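Long-range contacts in Abbfa_003403 (Acinetobacter baumannii, PDB 4ZXH), which probably catalyses steps of nonribosomal peptide synthesis, combining condensation, adenylation, phosphopantetheine-bearing carrier and thioesterase domains in a single chain: residues I253-L258 and T317-Q321; I491-N497 and S508-G513; T1165-E1171 and L1278-L1283. The contacts are given in a common frame with arbitrary orientation. Residue numbers count along the deposited sequence, not the author numbering.

Contact 1 of 3, residues I253-L258 and T317-Q321; sequences ITLFGL and TQQVQ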
loop_
_atom_site.group_PDB
_atom_site.type_symbol
_atom_site.label_atom_id
_atom_site.label_comp_id
_atom_site.label_asym_id
_atom_site.label_seq_id
_atom_site.Cartn_x
_atom_site.Cartn_y
_atom_site.Cartn_z
ATOM N N ILE A 253 27.407 28.961 -0.903
ATOM C CA ILE A 253 26.992 27.713 -1.534
ATOM C C ILE A 253 27.514 27.414 -2.938
ATOM O O ILE A 253 27.996 28.288 -3.653
ATOM C CB ILE A 253 25.489 27.683 -1.639
ATOM C CG1 ILE A 253 25.059 28.715 -2.671
ATOM C CG2 ILE A 253 24.870 28.021 -0.307
ATOM C CD1 ILE A 253 23.693 28.501 -3.190
ATOM N N THR A 254 27.375 26.150 -3.317
ATOM C CA THR A 254 27.650 25.688 -4.668
ATOM C C THR A 254 26.375 25.745 -5.497
ATOM O O THR A 254 25.272 25.845 -4.951
ATOM C CB THR A 254 28.195 24.247 -4.669
ATOM O OG1 THR A 254 27.252 23.365 -4.027
ATOM C CG2 THR A 254 29.516 24.195 -3.926
ATOM N N LEU A 255 26.519 25.670 -6.812
ATOM C CA LEU A 255 25.356 25.650 -7.688
ATOM C C LEU A 255 24.483 24.422 -7.407
ATOM O O LEU A 255 23.248 24.500 -7.438
ATOM C CB LEU A 255 25.797 25.674 -9.151
ATOM C CG LEU A 255 24.686 25.639 -10.196
ATOM C CD1 LEU A 255 23.680 26.776 -9.974
ATOM C CD2 LEU A 255 25.300 25.705 -11.582
ATOM N N PHE A 256 25.132 23.292 -7.126
ATOM C CA PHE A 256 24.424 22.070 -6.778
ATOM C C PHE A 256 23.569 22.306 -5.563
ATOM O O PHE A 256 22.406 21.898 -5.517
ATOM C CB PHE A 256 25.383 20.919 -6.503
ATOM C CG PHE A 256 24.722 19.742 -5.838
ATOM C CD1 PHE A 256 23.787 18.980 -6.521
ATOM C CD2 PHE A 256 25.016 19.405 -4.532
ATOM C CE1 PHE A 256 23.155 17.912 -5.921
ATOM C CE2 PHE A 256 24.392 18.325 -3.929
ATOM C CZ PHE A 256 23.458 17.581 -4.629
ATOM N N GLY A 257 24.156 22.970 -4.571
ATOM C CA GLY A 257 23.453 23.270 -3.339
ATOM C C GLY A 257 22.258 24.168 -3.588
ATOM O O GLY A 257 21.214 24.015 -2.963
ATOM N N LEU A 258 22.403 25.106 -4.513
ATOM C CA LEU A 258 21.337 26.062 -4.767
ATOM C C LEU A 258 20.126 25.362 -5.349
ATOM O O LEU A 258 18.999 25.588 -4.923
ATOM C CB LEU A 258 21.820 27.161 -5.710
ATOM C CG LEU A 258 20.902 28.354 -5.964
ATOM C CD1 LEU A 258 20.459 28.971 -4.660
ATOM C CD2 LEU A 258 21.630 29.380 -6.813
ATOM N N THR A 317 18.799 28.302 2.042
ATOM C CA THR A 317 19.807 27.772 1.128
ATOM C C THR A 317 21.110 27.492 1.880
ATOM O O THR A 317 21.736 26.450 1.680
ATOM C CB THR A 317 20.101 28.731 -0.033
ATOM O OG1 THR A 317 18.896 29.001 -0.758
ATOM C CG2 THR A 317 21.091 28.104 -0.966
ATOM N N GLN A 318 21.503 28.413 2.761
ATOM C CA GLN A 318 22.695 28.216 3.588
ATOM C C GLN A 318 22.518 27.011 4.527
ATOM O O GLN A 318 23.451 26.232 4.746
ATOM C CB GLN A 318 23.021 29.487 4.386
ATOM C CG GLN A 318 23.424 30.680 3.504
ATOM C CD GLN A 318 23.849 31.910 4.301
ATOM O OE1 GLN A 318 23.142 32.363 5.207
ATOM N NE2 GLN A 318 25.004 32.463 3.954
ATOM N N GLN A 319 21.308 26.856 5.059
ATOM C CA GLN A 319 20.963 25.740 5.940
ATOM C C GLN A 319 21.187 24.396 5.229
ATOM O O GLN A 319 21.682 23.434 5.826
ATOM C CB GLN A 319 19.508 25.902 6.415
ATOM C CG GLN A 319 18.936 24.815 7.315
ATOM C CD GLN A 319 17.609 25.243 7.977
ATOM O OE1 GLN A 319 17.342 26.449 8.149
ATOM N NE2 GLN A 319 16.771 24.255 8.335
ATOM N N VAL A 320 20.854 24.345 3.942
ATOM C CA VAL A 320 20.984 23.109 3.181
ATOM C C VAL A 320 22.449 22.842 2.878
ATOM O O VAL A 320 22.937 21.726 3.049
ATOM C CB VAL A 320 20.169 23.156 1.865
ATOM C CG1 VAL A 320 20.577 22.036 0.932
ATOM C CG2 VAL A 320 18.669 23.099 2.160
ATOM N N GLN A 321 23.154 23.881 2.444
ATOM C CA GLN A 321 24.565 23.740 2.133
ATOM C C GLN A 321 25.316 23.193 3.345
ATOM O O GLN A 321 26.209 22.358 3.199
ATOM C CB GLN A 321 25.161 25.077 1.685
ATOM C CG GLN A 321 26.594 24.972 1.205
ATOM C CD GLN A 321 26.737 24.064 -0.002
ATOM O OE1 GLN A 321 26.232 24.366 -1.088
ATOM N NE2 GLN A 321 27.418 22.938 0.184
#

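Contact 2 of 3, residues I491-N497 and S508-G513; sequences IDERGDN and SYRELG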
loop_
_atom_site.group_PDB
_atom_site.type_symbol
_atom_site.label_atom_id
_atom_site.label_comp_id
_atom_site.label_asym_id
_atom_site.label_seq_id
_atom_site.Cartn_x
_atom_site.Cartn_y
_atom_site.Cartn_z
ATOM N N ILE A 491 -49.623 25.296 -14.072
ATOM C CA ILE A 491 -50.971 25.021 -13.579
ATOM C C ILE A 491 -52.053 25.421 -14.600
ATOM O O ILE A 491 -52.941 24.626 -14.912
ATOM C CB ILE A 491 -51.224 25.739 -12.244
ATOM C CG1 ILE A 491 -50.391 25.074 -11.141
ATOM C CG2 ILE A 491 -52.685 25.696 -11.893
ATOM C CD1 ILE A 491 -50.511 25.728 -9.795
ATOM N N ASP A 492 -51.963 26.635 -15.139
ATOM C CA ASP A 492 -52.958 27.124 -16.099
ATOM C C ASP A 492 -52.961 26.310 -17.390
ATOM O O ASP A 492 -54.005 26.132 -18.014
ATOM C CB ASP A 492 -52.718 28.606 -16.420
ATOM C CG ASP A 492 -52.954 29.519 -15.212
ATOM O OD1 ASP A 492 -53.737 29.139 -14.306
ATOM O OD2 ASP A 492 -52.351 30.617 -15.167
ATOM N N GLU A 493 -51.790 25.810 -17.777
ATOM C CA GLU A 493 -51.642 25.065 -19.027
ATOM C C GLU A 493 -51.903 23.568 -18.882
ATOM O O GLU A 493 -52.623 22.979 -19.691
ATOM C CB GLU A 493 -50.242 25.273 -19.609
ATOM C CG GLU A 493 -50.005 26.661 -20.163
ATOM C CD GLU A 493 -48.616 26.827 -20.746
ATOM O OE1 GLU A 493 -47.812 25.869 -20.666
ATOM O OE2 GLU A 493 -48.328 27.917 -21.284
ATOM N N ARG A 494 -51.314 22.950 -17.863
ATOM C CA ARG A 494 -51.425 21.501 -17.695
ATOM C C ARG A 494 -52.827 21.051 -17.260
ATOM O O ARG A 494 -53.182 19.885 -17.428
ATOM C CB ARG A 494 -50.379 21.003 -16.695
ATOM C CG ARG A 494 -48.942 21.156 -17.189
ATOM C CD ARG A 494 -48.719 20.330 -18.447
ATOM N NE ARG A 494 -48.816 18.901 -18.165
ATOM C CZ ARG A 494 -49.090 17.976 -19.078
ATOM N NH1 ARG A 494 -49.292 18.324 -20.345
ATOM N NH2 ARG A 494 -49.159 16.700 -18.721
ATOM N N GLY A 495 -53.612 21.977 -16.708
ATOM C CA GLY A 495 -55.008 21.722 -16.376
ATOM C C GLY A 495 -55.281 20.525 -15.478
ATOM O O GLY A 495 -54.978 20.554 -14.278
ATOM N N ASP A 496 -55.846 19.466 -16.062
ATOM C CA ASP A 496 -56.277 18.298 -15.291
ATOM C C ASP A 496 -55.298 17.120 -15.366
ATOM O O ASP A 496 -55.542 16.054 -14.793
ATOM C CB ASP A 496 -57.677 17.870 -15.745
ATOM C CG ASP A 496 -58.766 18.787 -15.193
ATOM O OD1 ASP A 496 -58.586 19.303 -14.064
ATOM O OD2 ASP A 496 -59.788 19.009 -15.884
ATOM N N ASN A 497 -54.179 17.326 -16.054
ATOM C CA ASN A 497 -53.094 16.351 -16.047
ATOM C C ASN A 497 -52.530 16.135 -14.651
ATOM O O ASN A 497 -52.672 16.997 -13.772
ATOM C CB ASN A 497 -51.970 16.794 -16.979
ATOM C CG ASN A 497 -52.256 16.483 -18.430
ATOM O OD1 ASN A 497 -52.346 17.390 -19.257
ATOM N ND2 ASN A 497 -52.366 15.196 -18.756
ATOM N N SER A 508 -54.244 16.488 -9.550
ATOM C CA SER A 508 -54.010 17.173 -10.820
ATOM C C SER A 508 -53.369 18.555 -10.620
ATOM O O SER A 508 -53.333 19.073 -9.504
ATOM C CB SER A 508 -55.319 17.327 -11.586
ATOM O OG SER A 508 -56.161 18.265 -10.944
ATOM N N TYR A 509 -52.881 19.155 -11.702
ATOM C CA TYR A 509 -52.325 20.504 -11.633
ATOM C C TYR A 509 -53.350 21.566 -11.195
ATOM O O TYR A 509 -53.032 22.459 -10.411
ATOM C CB TYR A 509 -51.727 20.895 -12.980
ATOM C CG TYR A 509 -50.259 20.573 -13.107
ATOM C CD1 TYR A 509 -49.301 21.472 -12.664
ATOM C CD2 TYR A 509 -49.830 19.375 -13.682
ATOM C CE1 TYR A 509 -47.961 21.195 -12.771
ATOM C CE2 TYR A 509 -48.486 19.080 -13.798
ATOM C CZ TYR A 509 -47.550 19.998 -13.337
ATOM O OH TYR A 509 -46.194 19.732 -13.434
ATOM N N ARG A 510 -54.568 21.474 -11.713
ATOM C CA ARG A 510 -55.632 22.369 -11.291
ATOM C C ARG A 510 -55.832 22.231 -9.782
ATOM O O ARG A 510 -55.931 23.222 -9.053
ATOM C CB ARG A 510 -56.927 22.049 -12.043
ATOM C CG ARG A 510 -58.058 23.024 -11.815
ATOM C CD ARG A 510 -59.354 22.516 -12.453
ATOM N NE ARG A 510 -59.191 22.118 -13.850
ATOM C CZ ARG A 510 -59.168 22.970 -14.874
ATOM N NH1 ARG A 510 -59.277 24.275 -14.656
ATOM N NH2 ARG A 510 -59.024 22.526 -16.116
ATOM N N GLU A 511 -55.871 20.984 -9.324
ATOM C CA GLU A 511 -56.094 20.686 -7.917
ATOM C C GLU A 511 -54.947 21.205 -7.061
ATOM O O GLU A 511 -55.151 21.637 -5.933
ATOM C CB GLU A 511 -56.273 19.176 -7.714
ATOM C CG GLU A 511 -57.663 18.682 -8.057
ATOM C CD GLU A 511 -57.805 17.166 -8.014
ATOM O OE1 GLU A 511 -56.777 16.451 -8.128
ATOM O OE2 GLU A 511 -58.957 16.695 -7.862
ATOM N N LEU A 512 -53.735 21.141 -7.603
ATOM C CA LEU A 512 -52.554 21.635 -6.911
ATOM C C LEU A 512 -52.665 23.132 -6.674
ATOM O O LEU A 512 -52.367 23.618 -5.582
ATOM C CB LEU A 512 -51.292 21.328 -7.718
ATOM C CG LEU A 512 -49.994 22.037 -7.311
ATOM C CD1 LEU A 512 -49.556 21.646 -5.917
ATOM C CD2 LEU A 512 -48.885 21.753 -8.318
ATOM N N GLY A 513 -53.095 23.855 -7.708
ATOM C CA GLY A 513 -53.266 25.292 -7.630
ATOM C C GLY A 513 -54.274 25.650 -6.554
ATOM O O GLY A 513 -54.091 26.608 -5.803
#

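Contact 3 of 3, residues T1165-E1171 and L1278-L1283; sequences TRAPIPE and LGWDQL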
loop_
_atom_site.group_PDB
_atom_site.type_symbol
_atom_site.label_atom_id
_atom_site.label_comp_id
_atom_site.label_asym_id
_atom_site.label_seq_id
_atom_site.Cartn_x
_atom_site.Cartn_y
_atom_site.Cartn_z
ATOM N N THR A 1165 12.591 -41.713 29.038
ATOM C CA THR A 1165 12.326 -42.798 28.105
ATOM C C THR A 1165 11.920 -44.061 28.826
ATOM O O THR A 1165 12.709 -44.614 29.593
ATOM C CB THR A 1165 13.581 -43.105 27.269
ATOM O OG1 THR A 1165 13.957 -41.928 26.570
ATOM C CG2 THR A 1165 13.343 -44.222 26.287
ATOM N N ARG A 1166 10.704 -44.534 28.584
ATOM C CA ARG A 1166 10.306 -45.819 29.158
ATOM C C ARG A 1166 11.064 -46.941 28.455
ATOM O O ARG A 1166 11.194 -46.954 27.242
ATOM C CB ARG A 1166 8.800 -45.942 29.083
ATOM C CG ARG A 1166 8.274 -44.707 29.783
ATOM C CD ARG A 1166 6.903 -44.286 29.460
ATOM N NE ARG A 1166 6.580 -43.159 30.315
ATOM C CZ ARG A 1166 5.539 -42.363 30.134
ATOM N NH1 ARG A 1166 4.727 -42.585 29.120
ATOM N NH2 ARG A 1166 5.306 -41.366 30.975
ATOM N N ALA A 1167 11.673 -47.810 29.244
ATOM C CA ALA A 1167 12.533 -48.839 28.696
ATOM C C ALA A 1167 11.679 -49.756 27.841
ATOM O O ALA A 1167 10.515 -50.004 28.177
ATOM C CB ALA A 1167 13.237 -49.620 29.816
ATOM N N PRO A 1168 12.242 -50.241 26.722
ATOM C CA PRO A 1168 11.548 -51.162 25.810
ATOM C C PRO A 1168 11.426 -52.572 26.396
ATOM O O PRO A 1168 12.133 -53.491 25.991
ATOM C CB PRO A 1168 12.435 -51.150 24.568
ATOM C CG PRO A 1168 13.790 -50.854 25.081
ATOM C CD PRO A 1168 13.603 -49.919 26.249
ATOM N N ILE A 1169 10.535 -52.727 27.366
ATOM C CA ILE A 1169 10.280 -54.023 27.972
ATOM C C ILE A 1169 8.758 -54.212 28.013
ATOM O O ILE A 1169 8.014 -53.237 27.989
ATOM C CB ILE A 1169 10.918 -54.125 29.381
ATOM C CG1 ILE A 1169 10.258 -53.139 30.364
ATOM C CG2 ILE A 1169 12.441 -53.910 29.303
ATOM C CD1 ILE A 1169 10.666 -53.357 31.817
ATOM N N PRO A 1170 8.290 -55.464 28.026
ATOM C CA PRO A 1170 6.853 -55.788 28.007
ATOM C C PRO A 1170 5.946 -55.039 29.003
ATOM O O PRO A 1170 4.886 -54.582 28.574
ATOM C CB PRO A 1170 6.854 -57.291 28.308
ATOM C CG PRO A 1170 8.080 -57.781 27.629
ATOM C CD PRO A 1170 9.114 -56.675 27.839
ATOM N N GLU A 1171 6.331 -54.925 30.278
ATOM C CA GLU A 1171 5.565 -54.157 31.276
ATOM C C GLU A 1171 5.141 -52.758 30.794
ATOM O O GLU A 1171 4.121 -52.218 31.221
ATOM C CB GLU A 1171 6.376 -53.952 32.558
ATOM C CG GLU A 1171 6.802 -55.162 33.348
ATOM C CD GLU A 1171 8.140 -55.754 32.901
ATOM O OE1 GLU A 1171 8.444 -55.771 31.681
ATOM O OE2 GLU A 1171 8.908 -56.171 33.797
ATOM N N LEU A 1278 12.337 -46.245 35.165
ATOM C CA LEU A 1278 11.486 -46.488 34.004
ATOM C C LEU A 1278 11.719 -47.881 33.389
ATOM O O LEU A 1278 11.396 -48.116 32.221
ATOM C CB LEU A 1278 11.706 -45.393 32.945
ATOM C CG LEU A 1278 11.643 -43.975 33.504
ATOM C CD1 LEU A 1278 11.767 -42.939 32.404
ATOM C CD2 LEU A 1278 10.369 -43.773 34.284
ATOM N N GLY A 1279 12.267 -48.805 34.175
ATOM C CA GLY A 1279 12.483 -50.155 33.702
ATOM C C GLY A 1279 13.870 -50.430 33.140
ATOM O O GLY A 1279 14.173 -51.567 32.797
ATOM N N TRP A 1280 14.733 -49.420 33.059
ATOM C CA TRP A 1280 16.042 -49.619 32.417
ATOM C C TRP A 1280 16.977 -50.510 33.215
ATOM O O TRP A 1280 17.941 -51.054 32.669
ATOM C CB TRP A 1280 16.731 -48.273 32.138
ATOM C CG TRP A 1280 16.174 -47.620 30.923
ATOM C CD1 TRP A 1280 15.223 -46.650 30.885
ATOM C CD2 TRP A 1280 16.491 -47.929 29.558
ATOM N NE1 TRP A 1280 14.946 -46.307 29.584
ATOM C CE2 TRP A 1280 15.707 -47.082 28.745
ATOM C CE3 TRP A 1280 17.376 -48.821 28.942
ATOM C CZ2 TRP A 1280 15.766 -47.110 27.343
ATOM C CZ3 TRP A 1280 17.441 -48.845 27.539
ATOM C CH2 TRP A 1280 16.641 -47.991 26.763
ATOM N N ASP A 1281 16.696 -50.664 34.502
ATOM C CA ASP A 1281 17.471 -51.576 35.331
ATOM C C ASP A 1281 17.430 -53.018 34.809
ATOM O O ASP A 1281 18.203 -53.856 35.262
ATOM C CB ASP A 1281 16.988 -51.537 36.793
ATOM C CG ASP A 1281 15.491 -51.797 36.941
ATOM O OD1 ASP A 1281 14.704 -51.302 36.105
ATOM O OD2 ASP A 1281 15.097 -52.514 37.888
ATOM N N GLN A 1282 16.535 -53.317 33.867
ATOM C CA GLN A 1282 16.426 -54.682 33.355
ATOM C C GLN A 1282 17.194 -54.838 32.046
ATOM O O GLN A 1282 17.260 -55.928 31.481
ATOM C CB GLN A 1282 14.968 -55.078 33.135
ATOM C CG GLN A 1282 14.030 -54.821 34.304
ATOM C CD GLN A 1282 12.643 -55.406 34.066
ATOM O OE1 GLN A 1282 12.386 -56.021 33.033
ATOM N NE2 GLN A 1282 11.733 -55.176 35.003
ATOM N N LEU A 1283 17.771 -53.741 31.567
ATOM C CA LEU A 1283 18.496 -53.742 30.303
ATOM C C LEU A 1283 19.932 -53.296 30.484
ATOM O O LEU A 1283 20.829 -53.789 29.806
ATOM C CB LEU A 1283 17.818 -52.823 29.287
ATOM C CG LEU A 1283 16.452 -53.261 28.785
ATOM C CD1 LEU A 1283 15.956 -52.290 27.737
ATOM C CD2 LEU A 1283 16.533 -54.676 28.237
#

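Contact 1 of 3, residues I253-L258 and T317-Q321
An N-capped helix start docks here against the side of a second helix, inside the condensation domain, whose fold belongs to the CoA-dependent acyltransferase superfamily. Helix 255-271 begins just after Thr-254, the N-cap residue: its OG1 accepts from Gly-257 N at 3.2 Å, satisfying an amide that has no earlier helical carbonyl to bond to. Threonine suits the place because its short side chain, in the p rotamer, folds back over the first turn; Leu-258 N then takes the first regular helical bond, to Thr-254 O at 3.0 Å.

The second helix, 313-329, contributes Gln-321, whose long side chain bridges the gap. Gln-321 OE1 accepts from Thr-254 N at 3.1 Å, almost in line (170°), and from Thr-254 OG1 at 3.3 Å. The threonine hydroxyl therefore donates to Gln-321 OE1 while accepting from Gly-257 N, and both its roles are filled. Glycine suits 257, since a CB there would collide with Gln-321 OE1 as it is placed; without one, the CA atoms of Gly-257 and Gln-321 come within 5.6 Å. Gly-257 O is answered within its own helix by the hydroxyl of Ser-261.

Next to the polar bridge the contact turns apolar. Ile-253 points its CB at the other helix and, with Leu-258, packs on Thr-317, whose OG1 is bonded to Leu-313 O one turn earlier. That bond leaves the methyl of Thr-317 for the interface, where CG2 of Thr-317 meets Ile-253 CD1 at 3.4 Å and Leu-258 CD1 at 3.8 Å.

Contact 2 of 3, residues I491-N497 and S508-G513
Tyr-509 lays one face of its ring against CB of Arg-494, which stands 3.8 Å from the ring centroid in a CH-pi contact. Ile-491, one turn earlier on the same helix as Arg-494, adds CG1 at 4.1 Å from Tyr-509 CD1. A tyrosine suits this mostly buried place because its ring fills the space while its hydroxyl bonds to Gly-686 O. Ile-491 also sends CD1 to 3.5 Å from Gly-513 CA, a close approach that the missing side chain of glycine permits.

Helix 483-494 ends at Arg-494, and Gly-495, the first residue past it, has a positive phi that favours glycine and takes the second position of a type II' turn from Arg-494 to Asn-497. The turn presents its carbonyls to the start of helix 509-525: Gly-495 O accepts from Arg-510 N at 2.8 Å, and Asn-497 O from Tyr-509 N at 3.0 Å. Next to these bonds Asp-496 OD1 meets Arg-510 NE at 2.9 Å in a salt bridge between two exposed side chains.

Ser-508 caps the second helix, its OG accepting from Glu-511 N at 3.2 Å while Glu-511 OE1 accepts from Ser-508 N at 2.9 Å. Such reciprocal bonding is a capping box, and it lies here where the turn after helix 483-494 meets the start of helix 509-525, next to the edge strand 507-508 of a mixed sheet in the adenylation domain of the ANL superfamily.

Contact 3 of 3, residues T1165-E1171 and L1278-L1283
Two loops following neighbouring strands of the thioesterase domain fit closely, small groups of one lying on a flat ring of the other. The indole of Trp-1280 supplies a broad flat surface, and the small residues of the facing loop lie over it: Ala-1167 CB sits 3.5 Å from the centroid of the five-membered ring, almost exactly on its normal, and Pro-1168 CD lies 4.0 Å from that of the six-membered ring. A methyl and a rigid proline suit this surface, being compact enough to come close. Tyr-1144 meets the indole edge-to-face. Near the ring plane, Trp-1280 NE1 donates to Thr-1165 O at 2.8 Å, so the buried indole nitrogen is satisfied.

Beside the indole, Gly-1279 leaves a hollow taken by Ala-1167 CB, 3.5 Å from Gly-1279 C, with Ile-1169 CD1 beside it. A CB on Gly-1279 would press on both, and its backbone angles also call for glycine. Leu-1283 packs beside Pro-1168 and Ile-1169, its CD1 3.7 Å from Pro-1168 CD and its CG 4.1 Å from Ile-1169 CG2. The inverse gamma turn centred on Pro-1168 bends the chain so that Ala-1167 and Ile-1169 both point their CB atoms into the partner loop.

At one end Leu-1278 CD1 tucks against Thr-1165 O at 3.4 Å, and Ala-1167 N bonds to Leu-1278 O at 3.0 Å. At the exposed end Gln-1282 NE2 reaches Glu-1171 OE2 at 3.2 Å. The first loop follows Asp-1164, which with Cys-1137 and His-1297 has the geometry of a catalytic triad, consistent with the acid-bearing loop of an alpha/beta-hydrolase thioesterase.

How the contacts relate
The three contacts follow one another along the chain, each in a different domain, and none touches another. The centres of contact 1 and contact 2 lie 78 Å apart. Between contact 1 and contact 3 the centres are 83 Å apart. Contact 2 and contact 3, on opposite sides of the chain's centre, have centres 107 Å apart. Such spans fit a multidomain synthetase: phosphopantetheine is present in this structure, its pocket residues running from the condensation domain to the carrier domain, and is thought to move between active sites. Contact 3 alone among them adjoins a probable catalytic centre, through Arg-1166 touching the putative triad; contacts 1 and 2 join helix ends and the neighbouring turn or helix within their own domains.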